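Local coordinates for protein pyrethroid hydrolase (Sphingobium faniae, PDB 5Y5R) that hydrolyses the ester bond of pyrethroid insecticides such as cypermethrin and permethrin, releasing an alcohol and a cyclopropanecarboxylic acid, at residues 85-88 and 89-93; 123-126 and 127-130; 205-208 and 209-213; 234-237 and 238-241. All coordinates share one frame; numbering follows the deposited sequence.

Contact 1: residues 85-88 and 89-93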
loop_
_atom_site.group_PDB
_atom_site.type_symbol
_atom_site.label_atom_id
_atom_site.label_comp_id
_atom_site.label_asym_id
_atom_site.label_seq_id
_atom_site.Cartn_x
_atom_site.Cartn_y
_atom_site.Cartn_z
ATOM N N SER A 85 -1.147 -8.129 -3.108
ATOM C CA SER A 85 -1.522 -9.047 -4.176
ATOM C C SER A 85 -0.522 -10.202 -4.291
ATOM O O SER A 85 -0.896 -11.362 -4.505
ATOM C CB SER A 85 -1.623 -8.272 -5.492
ATOM O OG SER A 85 -2.614 -7.259 -5.425
ATOM N N TRP A 86 0.771 -9.900 -4.223
ATOM C CA TRP A 86 1.750 -10.972 -4.302
ATOM C C TRP A 86 1.601 -11.924 -3.118
ATOM O O TRP A 86 1.552 -13.145 -3.291
ATOM C CB TRP A 86 3.155 -10.378 -4.377
ATOM C CG TRP A 86 4.180 -11.365 -4.801
ATOM C CD1 TRP A 86 4.715 -11.515 -6.041
ATOM C CD2 TRP A 86 4.819 -12.337 -3.965
ATOM N NE1 TRP A 86 5.644 -12.529 -6.038
ATOM C CE2 TRP A 86 5.718 -13.051 -4.770
ATOM C CE3 TRP A 86 4.707 -12.679 -2.612
ATOM C CZ2 TRP A 86 6.502 -14.083 -4.268
ATOM C CZ3 TRP A 86 5.500 -13.706 -2.113
ATOM C CH2 TRP A 86 6.376 -14.392 -2.944
ATOM N N LEU A 87 1.469 -11.371 -1.917
ATOM C CA LEU A 87 1.303 -12.182 -0.712
ATOM C C LEU A 87 0.015 -12.995 -0.737
ATOM O O LEU A 87 0.003 -14.165 -0.340
ATOM C CB LEU A 87 1.297 -11.274 0.504
ATOM C CG LEU A 87 2.660 -10.770 0.980
ATOM C CD1 LEU A 87 2.497 -9.481 1.785
ATOM C CD2 LEU A 87 3.288 -11.832 1.801
ATOM N N ALA A 88 -1.065 -12.417 -1.256
ATOM C CA ALA A 88 -2.330 -13.136 -1.237
ATOM C C ALA A 88 -2.193 -14.426 -2.016
ATOM O O ALA A 88 -2.655 -15.484 -1.571
ATOM C CB ALA A 88 -3.442 -12.260 -1.822
ATOM N N GLN A 89 -1.438 -14.371 -3.115
ATOM C CA GLN A 89 -1.290 -15.518 -3.991
ATOM C C GLN A 89 -0.484 -16.622 -3.335
ATOM O O GLN A 89 -0.772 -17.805 -3.548
ATOM C CB GLN A 89 -0.672 -15.070 -5.324
ATOM C CG GLN A 89 -0.198 -16.177 -6.257
ATOM C CD GLN A 89 -1.322 -17.115 -6.608
ATOM O OE1 GLN A 89 -2.472 -16.709 -6.631
ATOM N NE2 GLN A 89 -0.990 -18.354 -6.943
ATOM N N HIS A 90 0.519 -16.273 -2.538
ATOM C CA HIS A 90 1.369 -17.296 -1.956
ATOM C C HIS A 90 0.929 -17.717 -0.564
ATOM O O HIS A 90 1.315 -18.801 -0.113
ATOM C CB HIS A 90 2.830 -16.842 -1.931
ATOM C CG HIS A 90 3.415 -16.630 -3.300
ATOM N ND1 HIS A 90 3.131 -15.529 -4.075
ATOM C CD2 HIS A 90 4.214 -17.421 -4.055
ATOM C CE1 HIS A 90 3.748 -15.636 -5.243
ATOM N NE2 HIS A 90 4.419 -16.774 -5.251
ATOM N N HIS A 91 0.079 -16.926 0.100
ATOM C CA HIS A 91 -0.461 -17.300 1.406
ATOM C C HIS A 91 -1.986 -17.163 1.428
ATOM O O HIS A 91 -2.551 -16.596 2.362
ATOM C CB HIS A 91 0.164 -16.425 2.481
ATOM C CG HIS A 91 1.657 -16.419 2.455
ATOM N ND1 HIS A 91 2.417 -17.401 3.051
ATOM C CD2 HIS A 91 2.535 -15.537 1.918
ATOM C CE1 HIS A 91 3.700 -17.137 2.867
ATOM N NE2 HIS A 91 3.799 -16.010 2.184
ATOM N N PRO A 92 -2.686 -17.692 0.418
ATOM C CA PRO A 92 -4.134 -17.484 0.369
ATOM C C PRO A 92 -4.833 -18.126 1.532
ATOM O O PRO A 92 -5.956 -17.732 1.851
ATOM C CB PRO A 92 -4.540 -18.140 -0.954
ATOM C CG PRO A 92 -3.586 -19.221 -1.105
ATOM C CD PRO A 92 -2.272 -18.649 -0.627
ATOM N N ASP A 93 -4.227 -19.172 2.104
ATOM C CA ASP A 93 -4.788 -19.845 3.268
ATOM C C ASP A 93 -4.686 -19.003 4.531
ATOM O O ASP A 93 -5.349 -19.318 5.527
ATOM C CB ASP A 93 -4.116 -21.215 3.469
ATOM C CG ASP A 93 -2.572 -21.142 3.545
ATOM O OD1 ASP A 93 -1.914 -20.368 2.794
ATOM O OD2 ASP A 93 -2.006 -21.898 4.368
#

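Contact 2: residues 123-126 and 127-130. With 8NL ((2-methyl-3-phenyl-phenyl)methyl (1~{S})-3-[(~{E})-2-chloranyl-3,3,3-tris(fluoranyl)prop-1-enyl]-2,2-dimethyl-cyclopropane-1-carboxylate), chain G.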
loop_
_atom_site.group_PDB
_atom_site.type_symbol
_atom_site.label_atom_id
_atom_site.label_comp_id
_atom_site.label_asym_id
_atom_site.label_seq_id
_atom_site.Cartn_x
_atom_site.Cartn_y
_atom_site.Cartn_z
ATOM N N ARG A 123 -4.722 6.418 -17.148
ATOM C CA ARG A 123 -3.469 5.883 -16.634
ATOM C C ARG A 123 -2.508 7.047 -16.491
ATOM O O ARG A 123 -2.537 7.972 -17.296
ATOM C CB ARG A 123 -2.856 4.825 -17.569
ATOM C CG ARG A 123 -3.705 3.599 -17.724
ATOM C CD ARG A 123 -3.352 2.832 -18.946
ATOM N NE ARG A 123 -3.498 1.395 -18.726
ATOM C CZ ARG A 123 -4.659 0.763 -18.569
ATOM N NH1 ARG A 123 -5.800 1.436 -18.608
ATOM N NH2 ARG A 123 -4.672 -0.543 -18.381
ATOM N N GLY A 124 -1.656 6.986 -15.465
ATOM C CA GLY A 124 -0.613 7.968 -15.180
ATOM C C GLY A 124 -0.607 8.614 -13.806
ATOM O O GLY A 124 -1.588 9.185 -13.326
ATOM N N THR A 125 0.571 8.631 -13.204
ATOM C CA THR A 125 0.817 9.403 -11.994
ATOM C C THR A 125 1.932 10.410 -12.270
ATOM O O THR A 125 3.035 10.293 -11.714
ATOM C CB THR A 125 1.176 8.485 -10.834
ATOM O OG1 THR A 125 2.302 7.690 -11.200
ATOM C CG2 THR A 125 0.016 7.558 -10.486
ATOM N N PRO A 126 1.672 11.426 -13.111
ATOM C CA PRO A 126 2.766 12.323 -13.516
ATOM C C PRO A 126 3.310 13.180 -12.397
ATOM O O PRO A 126 4.481 13.553 -12.482
ATOM C CB PRO A 126 2.136 13.198 -14.605
ATOM C CG PRO A 126 0.722 13.181 -14.329
ATOM C CD PRO A 126 0.400 11.835 -13.744
ATOM N N HIS A 127 2.507 13.521 -11.374
ATOM C CA HIS A 127 3.041 14.258 -10.231
ATOM C C HIS A 127 4.150 13.461 -9.545
ATOM O O HIS A 127 5.190 14.023 -9.173
ATOM C CB HIS A 127 1.953 14.575 -9.197
ATOM C CG HIS A 127 1.032 15.702 -9.555
ATOM N ND1 HIS A 127 0.559 15.920 -10.834
ATOM C CD2 HIS A 127 0.456 16.648 -8.774
ATOM C CE1 HIS A 127 -0.259 16.962 -10.824
ATOM N NE2 HIS A 127 -0.342 17.417 -9.585
ATOM N N ALA A 128 3.947 12.156 -9.357
ATOM C CA ALA A 128 4.986 11.350 -8.716
ATOM C C ALA A 128 6.212 11.206 -9.605
ATOM O O ALA A 128 7.342 11.315 -9.123
ATOM C CB ALA A 128 4.444 9.979 -8.328
ATOM N N LEU A 129 6.025 10.914 -10.898
ATOM C CA LEU A 129 7.194 10.757 -11.763
ATOM C C LEU A 129 7.990 12.050 -11.861
ATOM O O LEU A 129 9.204 12.015 -12.115
ATOM C CB LEU A 129 6.802 10.281 -13.166
ATOM C CG LEU A 129 6.069 8.953 -13.292
ATOM C CD1 LEU A 129 5.713 8.671 -14.745
ATOM C CD2 LEU A 129 6.903 7.826 -12.729
ATOM N N ASP A 130 7.331 13.195 -11.662
ATOM C CA ASP A 130 8.021 14.482 -11.684
ATOM C C ASP A 130 8.954 14.639 -10.485
ATOM O O ASP A 130 10.086 15.113 -10.624
ATOM C CB ASP A 130 6.973 15.603 -11.648
ATOM C CG ASP A 130 7.585 16.998 -11.617
ATOM O OD1 ASP A 130 8.251 17.357 -12.593
ATOM O OD2 ASP A 130 7.432 17.745 -10.637
HETATM C C 8NL G . 6.737 8.610 -1.636
HETATM C C8 8NL G . 8.428 10.971 1.197
HETATM C C9 8NL G . 9.627 11.677 1.185
HETATM C C10 8NL G . 9.954 12.482 0.101
HETATM C C11 8NL G . 9.035 12.541 -0.943
HETATM C C12 8NL G . 7.837 11.827 -0.910
HETATM C C13 8NL G . 4.120 7.165 -1.062
HETATM O O 8NL G . 3.917 7.284 -2.490
HETATM CL CL 8NL G . 4.815 6.949 -9.572
HETATM C C21 8NL G . 4.741 6.542 -7.856
HETATM C C22 8NL G . 5.983 6.776 -7.029
HETATM F F2 8NL G . 5.779 7.842 -6.275
HETATM F F1 8NL G . 6.309 5.744 -6.276
HETATM F F 8NL G . 6.974 6.999 -7.867
HETATM C C20 8NL G . 3.599 6.098 -7.328
HETATM C C16 8NL G . 3.503 5.708 -5.869
HETATM C C17 8NL G . 2.014 5.589 -5.562
HETATM C C18 8NL G . 2.108 4.070 -5.610
HETATM C C19 8NL G . 1.111 6.207 -6.641
HETATM C C15 8NL G . 2.908 6.587 -4.773
HETATM C C14 8NL G . 3.493 6.191 -3.414
HETATM O O1 8NL G . 3.663 5.003 -3.135
HETATM C C2 8NL G . 4.647 8.385 -0.290
HETATM C C3 8NL G . 3.855 8.820 0.766
HETATM C C4 8NL G . 4.208 9.913 1.556
HETATM C C5 8NL G . 5.407 10.581 1.325
HETATM C C6 8NL G . 6.241 10.194 0.283
HETATM C C1 8NL G . 5.862 9.080 -0.520
HETATM C C7 8NL G . 7.517 11.010 0.156
#

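Contact 3: residues 205-208 and 209-213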
loop_
_atom_site.group_PDB
_atom_site.type_symbol
_atom_site.label_atom_id
_atom_site.label_comp_id
_atom_site.label_asym_id
_atom_site.label_seq_id
_atom_site.Cartn_x
_atom_site.Cartn_y
_atom_site.Cartn_z
ATOM N N LEU A 205 -2.008 9.771 -6.930
ATOM C CA LEU A 205 -2.766 8.767 -7.653
ATOM C C LEU A 205 -4.189 9.292 -7.830
ATOM O O LEU A 205 -5.005 9.198 -6.898
ATOM C CB LEU A 205 -2.761 7.451 -6.884
ATOM C CG LEU A 205 -3.558 6.315 -7.509
ATOM C CD1 LEU A 205 -2.887 5.912 -8.765
ATOM C CD2 LEU A 205 -3.595 5.179 -6.547
ATOM N N PRO A 206 -4.513 9.896 -8.976
ATOM C CA PRO A 206 -5.801 10.591 -9.135
ATOM C C PRO A 206 -6.988 9.636 -9.034
ATOM O O PRO A 206 -6.880 8.438 -9.304
ATOM C CB PRO A 206 -5.696 11.210 -10.541
ATOM C CG PRO A 206 -4.204 11.254 -10.822
ATOM C CD PRO A 206 -3.625 10.073 -10.139
ATOM N N ILE A 207 -8.126 10.169 -8.588
ATOM C CA ILE A 207 -9.297 9.301 -8.401
ATOM C C ILE A 207 -9.709 8.629 -9.706
ATOM O O ILE A 207 -10.209 7.514 -9.698
ATOM C CB ILE A 207 -10.476 10.086 -7.797
ATOM C CG1 ILE A 207 -11.588 9.115 -7.366
ATOM C CG2 ILE A 207 -10.983 11.050 -8.809
ATOM C CD1 ILE A 207 -11.100 8.026 -6.469
ATOM N N ALA A 208 -9.461 9.264 -10.849
ATOM C CA ALA A 208 -9.746 8.618 -12.132
ATOM C C ALA A 208 -8.913 7.357 -12.310
ATOM O O ALA A 208 -9.402 6.349 -12.832
ATOM C CB ALA A 208 -9.503 9.586 -13.275
ATOM N N VAL A 209 -7.630 7.408 -11.921
ATOM C CA VAL A 209 -6.781 6.226 -12.023
ATOM C C VAL A 209 -7.196 5.168 -11.021
ATOM O O VAL A 209 -7.187 3.968 -11.319
ATOM C CB VAL A 209 -5.314 6.621 -11.826
ATOM C CG1 VAL A 209 -4.469 5.384 -11.782
ATOM C CG2 VAL A 209 -4.904 7.491 -12.977
ATOM N N GLN A 210 -7.485 5.595 -9.799
ATOM C CA GLN A 210 -8.003 4.691 -8.791
ATOM C C GLN A 210 -9.205 3.945 -9.322
ATOM O O GLN A 210 -9.266 2.714 -9.250
ATOM C CB GLN A 210 -8.367 5.477 -7.539
ATOM C CG GLN A 210 -7.169 5.977 -6.774
ATOM C CD GLN A 210 -7.561 6.865 -5.640
ATOM O OE1 GLN A 210 -8.156 6.408 -4.639
ATOM N NE2 GLN A 210 -7.284 8.154 -5.792
ATOM N N ARG A 211 -10.178 4.683 -9.869
ATOM C CA ARG A 211 -11.406 4.026 -10.329
ATOM C C ARG A 211 -11.168 3.178 -11.574
ATOM O O ARG A 211 -11.890 2.198 -11.799
ATOM C CB ARG A 211 -12.520 5.057 -10.587
ATOM C CG ARG A 211 -13.019 5.756 -9.319
ATOM C CD ARG A 211 -13.895 6.999 -9.514
ATOM N NE ARG A 211 -14.402 7.443 -8.211
ATOM C CZ ARG A 211 -15.042 8.581 -7.936
ATOM N NH1 ARG A 211 -15.396 8.834 -6.681
ATOM N NH2 ARG A 211 -15.321 9.471 -8.869
ATOM N N GLN A 212 -10.173 3.543 -12.389
ATOM C CA GLN A 212 -9.839 2.761 -13.571
ATOM C C GLN A 212 -9.251 1.421 -13.172
ATOM O O GLN A 212 -9.549 0.385 -13.781
ATOM C CB GLN A 212 -8.872 3.571 -14.449
ATOM C CG GLN A 212 -8.602 2.981 -15.815
ATOM C CD GLN A 212 -9.815 3.091 -16.711
ATOM O OE1 GLN A 212 -10.506 4.115 -16.709
ATOM N NE2 GLN A 212 -10.076 2.050 -17.484
HETATM N N MSE A 213 -8.448 1.407 -12.117
HETATM C CA MSE A 213 -7.908 0.161 -11.618
HETATM C C MSE A 213 -8.998 -0.766 -11.079
HETATM O O MSE A 213 -9.005 -1.959 -11.383
HETATM C CB MSE A 213 -6.848 0.455 -10.555
HETATM C CG MSE A 213 -5.593 0.980 -11.221
HETATM SE SE MSE A 213 -4.097 1.292 -10.007
HETATM C CE MSE A 213 -4.845 2.688 -8.924
HETATM O O HOH W 1 -11.693 6.294 -14.669
#

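Contact 4: residues 234-237 and 238-241. With SO4 (sulfate ion), chain H.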
loop_
_atom_site.group_PDB
_atom_site.type_symbol
_atom_site.label_atom_id
_atom_site.label_comp_id
_atom_site.label_asym_id
_atom_site.label_seq_id
_atom_site.Cartn_x
_atom_site.Cartn_y
_atom_site.Cartn_z
ATOM N N TYR A 234 -2.785 9.840 7.931
ATOM C CA TYR A 234 -2.450 11.063 8.652
ATOM C C TYR A 234 -3.665 11.939 8.939
ATOM O O TYR A 234 -3.737 12.556 10.000
ATOM C CB TYR A 234 -1.421 11.886 7.883
ATOM C CG TYR A 234 -0.011 11.341 7.834
ATOM C CD1 TYR A 234 0.490 10.477 8.812
ATOM C CD2 TYR A 234 0.833 11.709 6.777
ATOM C CE1 TYR A 234 1.825 9.979 8.726
ATOM C CE2 TYR A 234 2.125 11.250 6.686
ATOM C CZ TYR A 234 2.633 10.402 7.626
ATOM O OH TYR A 234 3.925 9.979 7.432
ATOM N N SER A 235 -4.597 12.090 7.998
ATOM C CA SER A 235 -5.625 13.109 8.198
ATOM C C SER A 235 -6.905 12.590 8.831
ATOM O O SER A 235 -7.585 13.377 9.487
ATOM C CB SER A 235 -5.971 13.821 6.888
ATOM O OG SER A 235 -6.313 12.885 5.918
HETATM N N MSE A 236 -7.264 11.315 8.661
HETATM C CA MSE A 236 -8.459 10.797 9.357
HETATM C C MSE A 236 -8.292 9.358 9.833
HETATM O O MSE A 236 -9.012 8.453 9.399
HETATM C CB MSE A 236 -9.678 10.908 8.437
HETATM C CG MSE A 236 -9.332 10.539 7.007
HETATM SE SE MSE A 236 -10.785 10.986 5.739
HETATM C CE MSE A 236 -10.569 12.860 5.505
ATOM N N PRO A 237 -7.348 9.150 10.746
ATOM C CA PRO A 237 -7.110 7.791 11.254
ATOM C C PRO A 237 -8.350 7.131 11.823
ATOM O O PRO A 237 -8.508 5.915 11.675
ATOM C CB PRO A 237 -6.059 8.006 12.362
ATOM C CG PRO A 237 -6.234 9.432 12.765
ATOM C CD PRO A 237 -6.587 10.168 11.490
ATOM N N GLU A 238 -9.216 7.905 12.486
ATOM C CA GLU A 238 -10.427 7.360 13.112
ATOM C C GLU A 238 -11.386 6.794 12.067
ATOM O O GLU A 238 -11.817 5.637 12.161
ATOM C CB GLU A 238 -11.112 8.465 13.909
ATOM C CG GLU A 238 -10.439 8.905 15.213
ATOM C CD GLU A 238 -10.729 7.975 16.377
ATOM O OE1 GLU A 238 -11.333 6.899 16.152
ATOM O OE2 GLU A 238 -10.368 8.328 17.527
ATOM N N ARG A 239 -11.710 7.599 11.043
ATOM C CA ARG A 239 -12.598 7.139 9.984
ATOM C C ARG A 239 -11.968 5.993 9.216
ATOM O O ARG A 239 -12.656 5.045 8.811
ATOM C CB ARG A 239 -12.924 8.284 9.019
ATOM C CG ARG A 239 -13.919 9.304 9.591
ATOM C CD ARG A 239 -14.054 10.601 8.795
ATOM N NE ARG A 239 -13.014 11.570 9.169
ATOM C CZ ARG A 239 -12.903 12.817 8.689
ATOM N NH1 ARG A 239 -13.790 13.305 7.829
ATOM N NH2 ARG A 239 -11.897 13.596 9.089
ATOM N N LEU A 240 -10.651 6.066 9.019
ATOM C CA LEU A 240 -9.944 5.044 8.271
ATOM C C LEU A 240 -9.909 3.742 9.030
ATOM O O LEU A 240 -10.238 2.692 8.476
ATOM C CB LEU A 240 -8.518 5.517 7.958
ATOM C CG LEU A 240 -7.658 4.483 7.245
ATOM C CD1 LEU A 240 -8.372 4.021 5.961
ATOM C CD2 LEU A 240 -6.252 5.031 6.933
ATOM N N ALA A 241 -9.533 3.798 10.316
ATOM C CA ALA A 241 -9.489 2.591 11.127
ATOM C C ALA A 241 -10.879 1.981 11.299
ATOM O O ALA A 241 -11.016 0.752 11.373
ATOM C CB ALA A 241 -8.838 2.885 12.494
HETATM S S SO4 H . -10.815 11.437 12.125
HETATM O O1 SO4 H . -9.541 10.951 12.642
HETATM O O2 SO4 H . -11.406 10.391 11.275
HETATM O O3 SO4 H . -10.573 12.688 11.424
HETATM O O4 SO4 H . -11.745 11.709 13.232
#

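Contact 1: residues 85-88 and 89-93
W86 O is the most heavily used acceptor in the last turns of helix 80-90: H90 reaches it with both its ring and its backbone, and Q89 N adds a weak backbone bond. The ring bond is the sound one. H90 ND1 donates to W86 O over 3.0 Å with an N-H...O angle of 174°, and the oxygen lies practically in the imidazole plane. The backbone bond from H90 N (3.4 Å) is weak too.

With chi1 near -64°, H90 CG stands beside its own backbone N, which folds the imidazole back over the preceding turn. There it stacks face to face on the six-membered ring of W86, the centroids 3.6 Å apart and the planes inclined by 15°. H90 CE1 comes nearest, 3.3 Å from W86 CE2, and sits nearer the rim of the indole than its middle. The ND1 bond and the stack would together be expected to restrain the imidazole from turning about chi2.

H91, where the helical backbone angles end, still gives its N-H to L87 O at 2.8 Å, and its CD2 touches L87 CD2. One residue on, P92 N lies close to A88 O but has no hydrogen with which to continue the bonding. On the flanks, S85 OG bonds to Y100 OH and Q89 OE1 takes the N-H of E186, while W86 packs on M54 and E55. This is the C-terminal end of helix 80-90, with an i/i+4 aromatic stack on its last turn and a proline just beyond, in the beta-alpha-beta unit joining strands 71-77 and 95-101 of the alpha/beta-hydrolase fold.

Contact 2: residues 123-126 and 127-130
T125 and L129, one helical turn apart, are turned by their first torsions toward the same chlorine of the bound pyrethroid. In T125, chi1 of 56° wedges OG1 between the backbone N and the carbonyl carbon; in L129, chi1 of -59° places CG beside its own N, from where CD2 reaches the ligand. The motif is the N-terminal turn of helix 126-131, with T125 at the N-cap position, and it forms one wall of the pocket for the acid half of the pyrethroid.

The T125 side chain does no capping. Its OG1 makes a weak hydrogen bond to V116 O of helix 113-116, not to the helix it precedes, and lies 3.1 Å from 8NL CL. The angle C21-CL...OG1, about 122°, is well short of the straight approach of a halogen bond, so the oxygen meets the flank of the chlorine. L129 CD2 adds a looser apolar contact, 3.9 Å from CL. A128 CB approaches the same group from another side, 3.3 Å from F2 and as far from CL. The small methyl thus fits against the chloro-trifluoropropenyl group, while the rest of the pyrethroid ester is hydrogen-bonded to S78 OG, H230 NE2 and A12 N.

In the backbone, L129 N donates to T125 O at 3.2 Å, in the carbonyl plane, and A128 N adds a weak bond to the same oxygen. P126 suits the first helical position, where no N-H is called on. The D130 carboxylate forms a salt bridge with R147, while D130 N donates to P126 O at 3.0 Å and D130 CB rests 3.3 Å from that oxygen.

Contact 3: residues 205-208 and 209-213
L205 CD1 and V209 CG1 meet at 3.4 Å, tighter than normal methyl packing, in the apolar centre of this helix start. The other methyl, L205 CD2, meets the selenomethionine M213 tip to tip, 3.7 Å from its CE, and P206 CD lies alongside V209 CG2. The motif is the N-terminal turn of helix 207-216, in the beta-alpha-beta unit of strands 194-199 and 222-226, with P206 at the N-cap.

Outward from this core, Q210 folds back on the loop. Its extended chain crosses L205 and I207, and NE2 donates to L205 O over 2.7 Å, though the bond is bent (132°) and the oxygen lies well out of the amide plane. OE1 accepts from A199 N, so both ends of the amide are used. L205 N in turn bonds OD1 of D202, the probable charge-relay aspartate, so Q210 and D202 grip the same residue, L205, through its O and its N, consistent with a second-shell role for Q210. An alanine in place of Q210 removes the side-chain partners of L205 O and A199 N, and is likely to leave the loop that carries L205 freer to shift.

At the polar edge, I207 CG1 covers one face of the R211 guanidinium, 3.4 Å from NE, while R211 NE pairs with E198. The backbone bond R211 N to I207 O measures 2.8 Å. A water finally donates both to A208 O, at 2.9 Å, and to Q212 OE1, at 3.2 Å.

Contact 4: residues 234-237 and 238-241
At the edge of the R239 guanidinium, and close to M236 CB, sits a sulfate, probably from the crystallisation liquor, held at the N terminus of helix 237-249. R239 supplies three of the four hydrogen bonds: its backbone N (2.8 Å) and its NE (2.9 Å) converge on SO4 O2, and NH2 donates to SO4 O3 at 2.8 Å. E238 N completes the grip through SO4 O1, at 3.1 Å. Backbone N-H groups of a first helical turn, next to a guanidinium, would be expected to attract an anion. R239 bends at chi3 (-84°), which brings the guanidinium edge back to the ion, with O2 in its plane.

M236, a selenomethionine, packs across R239: its CE lies over one guanidinium face and its CB is 3.5 Å from NE. M236 O receives L240 N at 2.9 Å, while A241 N bonds P237 O. P237 leads the helix, its CD 3.3 Å from SO4 O1. A glycine in its place would probably leave a gap beside L25 and A21 and let the turn flex.

Helix 237-249 follows helix 232-235 after this turn. M236 and L240 rest on L226 of strand 222-226, and P237, E238 and A241 touch L25 of helix 23-28.

How the contacts relate
All four contacts are local and run in series along the chain, so none nests in or crosses another and none closes a long loop. Contact 1 ends helix 80-90, after which the chain turns to strand 95-101. Contact 2 opens helix 126-131 beside the ligand, contact 3 opens helix 207-216 after strand 194-199, and contact 4 starts helix 237-249. Contacts 2 and 3 alone touch: T125 CG2 lies 3.8 Å from L205 CD1, and G124 O is 3.7 Å from V209 CG2, tying the ligand-binding wall to the loop of the probable charge-relay aspartate D202. Contact 1 stands on the opposite side of the chain's centre from contact 2, about 28 Å between centres.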